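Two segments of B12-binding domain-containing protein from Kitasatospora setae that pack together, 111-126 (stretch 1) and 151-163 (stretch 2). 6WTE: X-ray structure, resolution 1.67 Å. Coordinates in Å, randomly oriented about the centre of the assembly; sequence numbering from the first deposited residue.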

# COMPACT_ATOMS: atom_id res chain seq x y z
N MET A 111 -4.80 2.52 11.11
CA MET A 111 -5.63 3.18 12.11
C MET A 111 -6.87 2.33 12.37
O MET A 111 -8.00 2.81 12.19
N PRO A 112 -6.70 1.08 12.81
CA PRO A 112 -7.85 0.16 12.82
C PRO A 112 -8.84 0.45 13.93
O PRO A 112 -10.04 0.20 13.73
N PHE A 113 -8.40 0.93 15.09
CA PHE A 113 -9.36 1.26 16.14
C PHE A 113 -10.22 2.45 15.75
O PHE A 113 -11.44 2.45 15.95
N ALA A 114 -9.59 3.50 15.20
CA ALA A 114 -10.34 4.66 14.74
C ALA A 114 -11.35 4.26 13.68
O ALA A 114 -12.49 4.75 13.67
N LEU A 115 -10.96 3.36 12.76
CA LEU A 115 -11.86 3.02 11.67
C LEU A 115 -12.98 2.10 12.13
O LEU A 115 -14.11 2.23 11.65
N VAL A 116 -12.71 1.17 13.06
CA VAL A 116 -13.80 0.37 13.61
C VAL A 116 -14.87 1.29 14.19
O VAL A 116 -16.07 1.12 13.94
N GLU A 117 -14.45 2.31 14.95
CA GLU A 117 -15.41 3.21 15.57
C GLU A 117 -16.05 4.14 14.54
O GLU A 117 -17.26 4.39 14.59
N TYR A 118 -15.25 4.65 13.59
CA TYR A 118 -15.78 5.55 12.56
C TYR A 118 -16.80 4.83 11.68
O TYR A 118 -17.87 5.37 11.37
N PHE A 119 -16.48 3.61 11.25
CA PHE A 119 -17.40 2.85 10.40
C PHE A 119 -18.59 2.32 11.17
O PHE A 119 -19.60 1.96 10.55
N GLY A 120 -18.50 2.24 12.49
CA GLY A 120 -19.58 1.70 13.28
C GLY A 120 -19.76 0.20 13.14
O GLY A 120 -20.90 -0.28 13.17
N ILE A 121 -18.67 -0.54 12.98
CA ILE A 121 -18.73 -1.97 12.71
C ILE A 121 -18.33 -2.74 13.96
O ILE A 121 -17.77 -2.18 14.91
N GLU A 122 -18.61 -4.04 13.95
CA GLU A 122 -18.42 -4.87 15.13
C GLU A 122 -16.96 -5.23 15.37
O GLU A 122 -16.51 -5.26 16.53
N TYR A 123 -16.21 -5.53 14.31
CA TYR A 123 -14.90 -6.15 14.48
C TYR A 123 -13.90 -5.53 13.52
O TYR A 123 -14.25 -5.03 12.45
N GLY A 124 -12.63 -5.62 13.92
CA GLY A 124 -11.54 -5.20 13.07
C GLY A 124 -10.33 -6.09 13.25
O GLY A 124 -10.16 -6.74 14.28
N VAL A 125 -9.49 -6.11 12.21
CA VAL A 125 -8.26 -6.89 12.23
C VAL A 125 -7.12 -5.99 11.78
O VAL A 125 -7.25 -5.28 10.78
N LYS A 126 -6.02 -6.02 12.52
CA LYS A 126 -4.80 -5.28 12.19
C LYS A 126 -3.76 -6.28 11.69
O LYS A 126 -3.42 -7.22 12.41
N GLY A 151 -5.97 -11.29 18.88
CA GLY A 151 -5.75 -10.20 17.95
C GLY A 151 -6.99 -9.43 17.54
O GLY A 151 -6.86 -8.33 17.00
N LEU A 152 -8.18 -9.98 17.78
CA LEU A 152 -9.39 -9.37 17.26
C LEU A 152 -9.70 -8.05 17.95
O LEU A 152 -9.73 -7.98 19.19
N ILE A 153 -9.95 -7.01 17.16
CA ILE A 153 -10.46 -5.74 17.68
C ILE A 153 -11.98 -5.83 17.72
O ILE A 153 -12.62 -6.20 16.72
N ARG A 154 -12.57 -5.51 18.87
CA ARG A 154 -14.01 -5.60 19.07
C ARG A 154 -14.56 -4.25 19.48
O ARG A 154 -14.07 -3.62 20.43
N ASN A 155 -15.59 -3.80 18.78
CA ASN A 155 -16.21 -2.50 19.05
C ASN A 155 -17.18 -2.65 20.21
O ASN A 155 -18.29 -3.17 20.04
N THR A 156 -16.76 -2.23 21.39
CA THR A 156 -17.68 -2.25 22.53
C THR A 156 -18.44 -0.93 22.61
O THR A 156 -18.17 0.03 21.89
N GLU A 157 -19.39 -0.88 23.54
CA GLU A 157 -20.17 0.35 23.70
C GLU A 157 -19.31 1.52 24.15
O GLU A 157 -19.69 2.68 23.92
N ARG A 158 -18.16 1.27 24.77
CA ARG A 158 -17.28 2.34 25.22
C ARG A 158 -16.09 2.54 24.30
O ARG A 158 -15.18 3.31 24.63
N GLY A 159 -16.07 1.86 23.16
CA GLY A 159 -15.03 1.99 22.16
C GLY A 159 -14.41 0.66 21.81
O GLY A 159 -14.73 -0.38 22.39
N ALA A 160 -13.48 0.71 20.86
CA ALA A 160 -12.84 -0.50 20.36
C ALA A 160 -11.76 -0.98 21.32
O ALA A 160 -10.94 -0.19 21.79
N VAL A 161 -11.77 -2.28 21.60
CA VAL A 161 -10.82 -2.92 22.51
C VAL A 161 -10.33 -4.20 21.85
O VAL A 161 -11.11 -4.93 21.24
N ARG A 162 -9.03 -4.48 21.98
CA ARG A 162 -8.42 -5.60 21.28
C ARG A 162 -8.17 -6.78 22.22
O ARG A 162 -7.70 -6.60 23.35
N VAL A 163 -8.49 -7.98 21.75
CA VAL A 163 -8.09 -9.21 22.43
C VAL A 163 -6.59 -9.42 22.22
O VAL A 163 -6.12 -9.36 21.07

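What fills the space between the helix and the hairpin? Ile-153, which gives up more surface to the other stretch than any other residue here, extends from the strand in chi1 m, chi2 t. Its CD1 sits over one face of the Phe-113 ring, 4.0 Å from the ring centroid, and also meets Pro-112, with Ile-153 CD1 3.7 Å from Pro-112 CB. Its other branch reaches Val-116 (chi1 t), Ile-153 CG2 to Val-116 CG2 being 4.1 Å. Gly-124 leaves room here: a CB on it would clash with Val-116 CG2.

How does Phe-113 reach the second strand? Its CA-to-CB bond points sideways, but chi1 m brings the ring nearer. The ring edge meets Ala-160 O, 3.6 Å from Phe-113 CD2, and Arg-162, with Phe-113 CZ 3.6 Å from Arg-162 CB; Phe-113 CD2 also lies 3.7 Å from Ala-160 CB. Ala-160 points its CA-to-CB bond toward the helix, and Ala-160 CB also lies 4.2 Å from Val-116 CG1.

What does Asn-155 do at the helix's C-terminal end? Its CA-to-CB bond points toward stretch 1, and with chi1 t Asn-155 ND2 donates to Ile-121 O at 2.9 Å. Water 1 joins the same amide to the helix, accepting from Asn-155 ND2 (3.0 Å) and donating to Glu-117 O (2.8 Å). The aliphatic part packs too, Asn-155 CB lying 3.5 Å from Val-116 CG1.

Which other polar group ties the helix to the hairpin? Glu-117, chi1 m and chi2 t, swings its carboxylate to the strand, where Glu-117 OE2 accepts from Ala-160 N at 2.7 Å. Water 2 donates to both Glu-117 OE2 (3.1 Å) and Ala-160 O (3.0 Å). The absence of a side chain at Gly-159 matters, because a CB there would clash with Glu-117 OE2.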

# COMPACT_ATOMS: atom_id res chain seq x y z
CB MET A 111 -6.01 4.58 11.63
CG MET A 111 -6.44 4.60 10.16
SD MET A 111 -6.92 6.21 9.52
CE MET A 111 -8.18 6.71 10.70
CB PRO A 112 -7.20 -1.21 12.98
CG PRO A 112 -5.96 -0.92 13.76
CD PRO A 112 -5.48 0.42 13.29
CB PHE A 113 -8.64 1.54 17.47
CG PHE A 113 -7.98 0.34 18.08
CD1 PHE A 113 -6.76 -0.12 17.60
CD2 PHE A 113 -8.57 -0.33 19.14
CE1 PHE A 113 -6.14 -1.22 18.17
CE2 PHE A 113 -7.96 -1.43 19.72
CZ PHE A 113 -6.75 -1.88 19.23
CB ALA A 114 -9.40 5.72 14.19
CB LEU A 115 -11.06 2.39 10.52
CG LEU A 115 -10.22 3.42 9.78
CD1 LEU A 115 -9.50 2.79 8.59
CD2 LEU A 115 -11.10 4.58 9.32
CB VAL A 116 -13.29 -0.62 14.66
CG1 VAL A 116 -14.45 -1.16 15.47
CG2 VAL A 116 -12.56 -1.79 14.01
CB GLU A 117 -14.72 4.01 16.69
CG GLU A 117 -14.11 3.12 17.77
CD GLU A 117 -13.68 3.88 19.01
OE1 GLU A 117 -13.89 5.11 19.05
OE2 GLU A 117 -13.12 3.25 19.93
CB TYR A 118 -14.63 6.09 11.71
CG TYR A 118 -15.02 6.95 10.53
CD1 TYR A 118 -15.54 8.23 10.71
CD2 TYR A 118 -14.83 6.50 9.23
CE1 TYR A 118 -15.87 9.02 9.63
CE2 TYR A 118 -15.15 7.29 8.14
CZ TYR A 118 -15.67 8.55 8.34
OH TYR A 118 -15.99 9.32 7.25
CB PHE A 119 -16.67 1.67 9.74
CG PHE A 119 -15.63 2.07 8.73
CD1 PHE A 119 -15.75 3.23 7.99
CD2 PHE A 119 -14.54 1.25 8.51
CE1 PHE A 119 -14.79 3.57 7.04
CE2 PHE A 119 -13.58 1.58 7.58
CZ PHE A 119 -13.71 2.75 6.84
CB ILE A 121 -17.87 -2.37 11.50
CG1 ILE A 121 -16.39 -2.02 11.74
CG2 ILE A 121 -18.39 -1.71 10.24
CD1 ILE A 121 -15.44 -2.43 10.58
CB GLU A 122 -19.25 -6.15 15.01
CG GLU A 122 -20.74 -5.99 15.31
CD GLU A 122 -21.54 -5.41 14.16
OE1 GLU A 122 -21.03 -5.31 13.03
OE2 GLU A 122 -22.72 -5.07 14.40
CB TYR A 123 -14.95 -7.67 14.25
CG TYR A 123 -15.97 -8.34 15.12
CD1 TYR A 123 -15.84 -8.34 16.50
CD2 TYR A 123 -17.07 -8.98 14.55
CE1 TYR A 123 -16.78 -8.96 17.30
CE2 TYR A 123 -18.02 -9.59 15.35
CZ TYR A 123 -17.87 -9.58 16.72
OH TYR A 123 -18.81 -10.19 17.52
CB VAL A 125 -8.35 -8.14 11.33
CG1 VAL A 125 -7.02 -8.86 11.31
CG2 VAL A 125 -9.45 -9.08 11.83
CB LYS A 126 -4.30 -4.51 13.41
CG LYS A 126 -3.05 -3.69 13.17
CD LYS A 126 -2.56 -3.08 14.49
CE LYS A 126 -1.36 -2.15 14.26
NZ LYS A 126 -1.74 -0.78 13.82
CB LEU A 152 -10.57 -10.33 17.44
CG LEU A 152 -11.88 -9.85 16.83
CD1 LEU A 152 -11.76 -9.76 15.30
CD2 LEU A 152 -13.03 -10.77 17.25
CB ILE A 153 -10.00 -4.56 16.82
CG1 ILE A 153 -8.47 -4.48 16.78
CG2 ILE A 153 -10.60 -3.25 17.32
CD1 ILE A 153 -7.95 -3.44 15.81
CB ARG A 154 -14.36 -6.67 20.11
CG ARG A 154 -13.76 -8.03 19.77
CD ARG A 154 -14.31 -9.16 20.63
NE ARG A 154 -14.57 -8.79 22.01
CZ ARG A 154 -15.43 -9.42 22.79
NH1 ARG A 154 -16.14 -10.44 22.32
NH2 ARG A 154 -15.60 -9.03 24.05
CB ASN A 155 -16.93 -1.99 17.81
CG ASN A 155 -17.19 -0.49 17.86
OD1 ASN A 155 -16.86 0.17 18.84
ND2 ASN A 155 -17.77 0.04 16.79
CB THR A 156 -16.93 -2.49 23.83
OG1 THR A 156 -16.35 -1.27 24.28
CG2 THR A 156 -15.84 -3.53 23.64
CB GLU A 157 -21.30 0.10 24.70
CG GLU A 157 -22.32 -0.91 24.20
CD GLU A 157 -23.52 -1.02 25.12
OE1 GLU A 157 -23.48 -1.86 26.05
OE2 GLU A 157 -24.49 -0.27 24.91
CB ARG A 158 -16.81 2.07 26.65
CG ARG A 158 -15.97 0.83 26.79
CD ARG A 158 -15.36 0.73 28.18
NE ARG A 158 -14.12 -0.05 28.16
CZ ARG A 158 -14.06 -1.37 28.13
NH1 ARG A 158 -12.89 -1.99 28.11
NH2 ARG A 158 -15.18 -2.09 28.11
CB ALA A 160 -12.25 -0.26 18.97
CB VAL A 161 -11.46 -3.23 23.88
CG1 VAL A 161 -10.44 -3.85 24.82
CG2 VAL A 161 -12.07 -1.97 24.49
CB ARG A 162 -7.10 -5.18 20.64
CG ARG A 162 -6.49 -6.21 19.72
CD ARG A 162 -5.27 -5.60 19.05
NE ARG A 162 -4.52 -6.54 18.22
CZ ARG A 162 -3.31 -6.99 18.52
NH1 ARG A 162 -2.72 -6.61 19.64
NH2 ARG A 162 -2.69 -7.83 17.69
CB VAL A 163 -8.88 -10.40 21.89
CG1 VAL A 163 -8.51 -11.68 22.64
CG2 VAL A 163 -10.40 -10.14 21.96
O HOH W 1 -18.74 2.88 16.50
O HOH W 2 -10.22 2.53 20.77
O HOH W 3 -2.65 -7.91 14.85
O HOH W 4 -5.57 -7.44 15.02